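Local structure of 5-oxoprolinase subunit A (Thermus thermophilus, 2DFA) at the interface of chains A and B and the interface of chains A and C. The protein probably serves as subunit A of an ATP-dependent 5-oxoprolinase complex with PxpB and PxpC, which opens the lactam 5-oxoproline to L-glutamate. Numbering follows the deposited sequence. Chains: chain A/B/C, Hypothetical UPF0271 protein TTHB195.

Contacts 1 and 2 join chain A to two different copies of the same protein, chains B and C, and the centres of their C-alpha atoms lie about 19 Å apart. They meet in sequence at the start of helix 42-54: A:Ser41 of contact 1 immediately precedes it, while A:Leu46 and A:Arg50 of contact 2 lie on it. Contact 1 packs loop against loop; contact 2 packs helix against helix. Each belongs to a two-fold symmetric interface, and with four copies in the deposited assembly this would fit a tetramer built as a pair of dimers, although that oligomer is inferred from the crystal.

Contact 1: the interface of chains A and B. Residues chain A 13-16, 41, 68; chain B 68-69.
B:Val69 sets CB and methyl CG2 against A:Tyr13, A:Gly14 and A:Ser41 in a loop-to-loop junction, with CG1 pointing away from chain A. The side chains of A:Tyr13 and B:Val69 cross at about a right angle: ring carbon CE2 of the tyrosine lies 3.7 Å from CA of the valine, and CB of the valine also packs against CE2, CZ and the phenol oxygen OH. CG of A:Tyr13 is anti to its backbone N (chi1 -169°), which carries the ring out toward chain B. Within chain A the ring is sandwiched, with methyl CD2 of A:Leu68 over the rim of one face and CB of A:Ser41 over the rim of the other, which probably limits how far the ring can turn. Methyl CG2 of B:Val69 presses on CB of A:Ser41 at 3.4 Å, a tight fit, and reaches CA of A:Gly14 at 3.8 Å. The serine hydroxyl turns to its own chain: OG accepts a nearly straight hydrogen bond from N of A:Gly14 (2.8 Å, 169° at H), holding the loop behind the valine. B:Leu68 splits its two methyls. CD1 meets ring atom CE2 of A:Phe16 at 3.8 Å, the side chains crossing at right angles, whereas CD2 meets CD2 of A:Leu68 tip to tip at 3.9 Å, pairing the same residue of both chains. A water adds a polar link, bonded to N of A:Ala15 (2.8 Å) and to the carbonyl O of B:Leu68 (2.7 Å). The patch and its symmetry twin probably help hold chains A and B together as a two-fold pair.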
# COMPACT_ATOMS: atom_id res chain seq x y z
N TYR A 13 5.48 -1.74 -11.96
CA TYR A 13 4.33 -1.60 -11.08
C TYR A 13 3.41 -0.48 -11.58
O TYR A 13 3.78 0.70 -11.54
CB TYR A 13 4.79 -1.29 -9.66
CG TYR A 13 3.69 -1.39 -8.63
CD1 TYR A 13 3.40 -2.60 -8.00
CD2 TYR A 13 2.92 -0.27 -8.30
CE1 TYR A 13 2.36 -2.70 -7.07
CE2 TYR A 13 1.88 -0.36 -7.36
CZ TYR A 13 1.61 -1.57 -6.76
OH TYR A 13 0.59 -1.65 -5.83
N GLY A 14 2.22 -0.86 -12.02
CA GLY A 14 1.29 0.13 -12.53
C GLY A 14 1.90 0.94 -13.66
O GLY A 14 2.39 0.37 -14.64
N ALA A 15 1.89 2.26 -13.52
CA ALA A 15 2.45 3.15 -14.52
C ALA A 15 3.98 3.18 -14.48
O ALA A 15 4.61 3.71 -15.40
CB ALA A 15 1.90 4.57 -14.33
N PHE A 16 4.57 2.63 -13.42
CA PHE A 16 6.02 2.61 -13.26
C PHE A 16 6.71 1.45 -13.98
O PHE A 16 6.87 0.37 -13.41
CB PHE A 16 6.39 2.56 -11.77
CG PHE A 16 5.83 3.70 -10.97
CD1 PHE A 16 6.29 5.01 -11.17
CD2 PHE A 16 4.83 3.49 -10.02
CE1 PHE A 16 5.76 6.07 -10.44
CE2 PHE A 16 4.29 4.55 -9.29
CZ PHE A 16 4.76 5.85 -9.51
N SER A 41 2.69 -5.34 -10.44
CA SER A 41 1.26 -5.17 -10.20
C SER A 41 0.55 -6.22 -11.07
O SER A 41 1.13 -6.72 -12.03
CB SER A 41 0.82 -3.76 -10.59
OG SER A 41 1.16 -3.49 -11.93
N LEU A 68 7.18 -2.46 -1.06
CA LEU A 68 7.17 -1.92 -2.42
C LEU A 68 8.11 -0.73 -2.61
O LEU A 68 8.94 -0.73 -3.52
CB LEU A 68 5.75 -1.50 -2.81
CG LEU A 68 5.56 -0.98 -4.24
CD1 LEU A 68 6.00 -2.05 -5.24
CD2 LEU A 68 4.10 -0.61 -4.46
N LEU B 68 -2.02 4.27 -6.03
CA LEU B 68 -0.65 4.21 -6.54
C LEU B 68 -0.52 3.40 -7.83
O LEU B 68 0.03 3.88 -8.82
CB LEU B 68 0.28 3.62 -5.48
CG LEU B 68 1.77 3.56 -5.84
CD1 LEU B 68 2.28 4.97 -6.15
CD2 LEU B 68 2.55 2.95 -4.68
N VAL B 69 -1.03 2.17 -7.82
CA VAL B 69 -0.93 1.33 -9.00
C VAL B 69 -1.58 1.99 -10.20
O VAL B 69 -1.13 1.81 -11.33
CB VAL B 69 -1.54 -0.09 -8.74
CG1 VAL B 69 -3.05 -0.01 -8.58
CG2 VAL B 69 -1.16 -1.03 -9.88
O HOH W 1 1.57 3.64 -11.08

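Contact 2: the interface of chains A and C. Residues chain A 46, 50, 96-97, 99-100; chain C 84, 88, 134-135.
Helix 80-100 of chain A packs here against helix 80-100 and the end of helix 122-135 of chain C, while helix 42-54 of chain A touches the flank. A:Ala100 lies at the middle of the apolar contact: its methyl CB meets CD1 of C:Leu88 at 3.8 Å, and also packs on CB of C:Ala134 and the phenol oxygen OH of C:Tyr84. Small residues at A:Ala100 and C:Ala134 let the two backbones come near, methyl to methyl. C:Leu88 also slides CB over the rim of one face of the A:Phe97 ring, 4.2 Å above its plane, the two side chains crossing obliquely. A:Ala96 lies at the rim of C:Phe135, with CA in the ring plane at its edge and CB 3.8 Å from ring carbon CD1. On the flank, methyl CD2 of A:Leu46 approaches the C:Tyr84 ring in plane at its edge, 4.0 Å from CE2, the side chains at right angles. The same methyl also lies over the rim of one guanidinium face of A:Arg50, 3.6 Å from its plane, touching both groups. A:Lys99 starts with CG anti to its backbone N (chi1 169°) and bends at chi2 (65°), wrapping its methylenes over the carbonyl end of helix 122-135: CG is 3.3 Å from the carbonyl O of C:Phe135 and CD 3.7 Å from that same C:Phe135 O. The amino group, NZ, lies past this carbonyl without a bond to it, where a positive charge would probably be favoured by the partial negative charge of the helix C-terminus. An alanine here would probably leave a gap over the carbonyl end of C:Phe135 and the helix end without a nearby positive group. The patch lies on outward surfaces of helices 42-54, 80-100 and 122-135, where helix 80-100 is used by both chains and the two-fold repeats every contact with roles exchanged.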
# COMPACT_ATOMS: atom_id res chain seq x y z
N LEU A 46 0.55 -10.04 -15.74
CA LEU A 46 -0.13 -10.60 -16.90
C LEU A 46 0.67 -10.30 -18.16
O LEU A 46 0.84 -11.17 -19.03
CB LEU A 46 -1.54 -10.01 -17.02
CG LEU A 46 -2.35 -10.49 -18.23
CD1 LEU A 46 -2.45 -12.01 -18.21
CD2 LEU A 46 -3.72 -9.86 -18.21
N ARG A 50 2.59 -13.05 -20.58
CA ARG A 50 2.28 -13.11 -22.00
C ARG A 50 3.57 -13.02 -22.81
O ARG A 50 3.75 -13.76 -23.79
CB ARG A 50 1.30 -12.00 -22.38
CG ARG A 50 -0.11 -12.28 -21.84
CD ARG A 50 -1.11 -11.17 -22.11
NE ARG A 50 -2.47 -11.64 -21.79
CZ ARG A 50 -3.54 -10.87 -21.73
NH1 ARG A 50 -3.45 -9.56 -21.96
NH2 ARG A 50 -4.72 -11.41 -21.44
N ALA A 96 -2.01 -18.11 -10.98
CA ALA A 96 -3.29 -17.86 -11.62
C ALA A 96 -3.09 -17.35 -13.05
O ALA A 96 -3.82 -17.74 -13.95
CB ALA A 96 -4.12 -16.85 -10.81
N PHE A 97 -2.10 -16.47 -13.24
CA PHE A 97 -1.80 -15.94 -14.56
C PHE A 97 -1.23 -17.03 -15.47
O PHE A 97 -1.52 -17.07 -16.66
CB PHE A 97 -0.82 -14.78 -14.44
CG PHE A 97 -1.41 -13.56 -13.81
CD1 PHE A 97 -2.21 -12.69 -14.55
CD2 PHE A 97 -1.24 -13.31 -12.45
CE1 PHE A 97 -2.83 -11.60 -13.94
CE2 PHE A 97 -1.86 -12.22 -11.85
CZ PHE A 97 -2.65 -11.37 -12.59
N LYS A 99 -1.90 -20.21 -15.18
CA LYS A 99 -3.02 -21.10 -15.47
C LYS A 99 -3.86 -20.53 -16.61
O LYS A 99 -4.26 -21.26 -17.52
CB LYS A 99 -3.88 -21.29 -14.22
CG LYS A 99 -5.23 -21.97 -14.46
CD LYS A 99 -5.08 -23.42 -14.92
CE LYS A 99 -6.45 -24.01 -15.24
NZ LYS A 99 -6.37 -25.41 -15.77
N ALA A 100 -4.13 -19.23 -16.57
CA ALA A 100 -4.92 -18.56 -17.61
C ALA A 100 -4.23 -18.65 -18.97
O ALA A 100 -4.88 -18.72 -20.00
CB ALA A 100 -5.15 -17.09 -17.25
N TYR C 84 -10.03 -7.95 -14.79
CA TYR C 84 -9.63 -9.32 -15.11
C TYR C 84 -8.33 -9.73 -14.39
O TYR C 84 -8.27 -10.79 -13.75
CB TYR C 84 -9.43 -9.44 -16.62
CG TYR C 84 -8.88 -10.77 -17.09
CD1 TYR C 84 -9.71 -11.88 -17.23
CD2 TYR C 84 -7.52 -10.90 -17.41
CE1 TYR C 84 -9.20 -13.10 -17.70
CE2 TYR C 84 -7.01 -12.11 -17.87
CZ TYR C 84 -7.86 -13.20 -18.02
OH TYR C 84 -7.37 -14.38 -18.53
N LEU C 88 -7.96 -12.34 -11.16
CA LEU C 88 -7.11 -13.52 -11.31
C LEU C 88 -6.07 -13.59 -10.19
O LEU C 88 -5.86 -14.64 -9.57
CB LEU C 88 -6.36 -13.50 -12.64
CG LEU C 88 -6.93 -14.29 -13.81
CD1 LEU C 88 -5.99 -14.18 -15.00
CD2 LEU C 88 -7.10 -15.75 -13.40
N ALA C 134 -11.01 -18.54 -16.76
CA ALA C 134 -9.63 -18.79 -17.14
C ALA C 134 -8.87 -19.57 -16.07
O ALA C 134 -7.97 -20.35 -16.37
CB ALA C 134 -8.91 -17.46 -17.43
N PHE C 135 -9.24 -19.35 -14.80
CA PHE C 135 -8.59 -20.04 -13.68
C PHE C 135 -9.09 -21.48 -13.53
O PHE C 135 -8.30 -22.39 -13.34
CB PHE C 135 -8.85 -19.28 -12.38
CG PHE C 135 -8.13 -19.86 -11.19
CD1 PHE C 135 -6.76 -19.65 -11.03
CD2 PHE C 135 -8.80 -20.62 -10.25
CE1 PHE C 135 -6.08 -20.19 -9.94
CE2 PHE C 135 -8.12 -21.17 -9.16
CZ PHE C 135 -6.76 -20.95 -9.01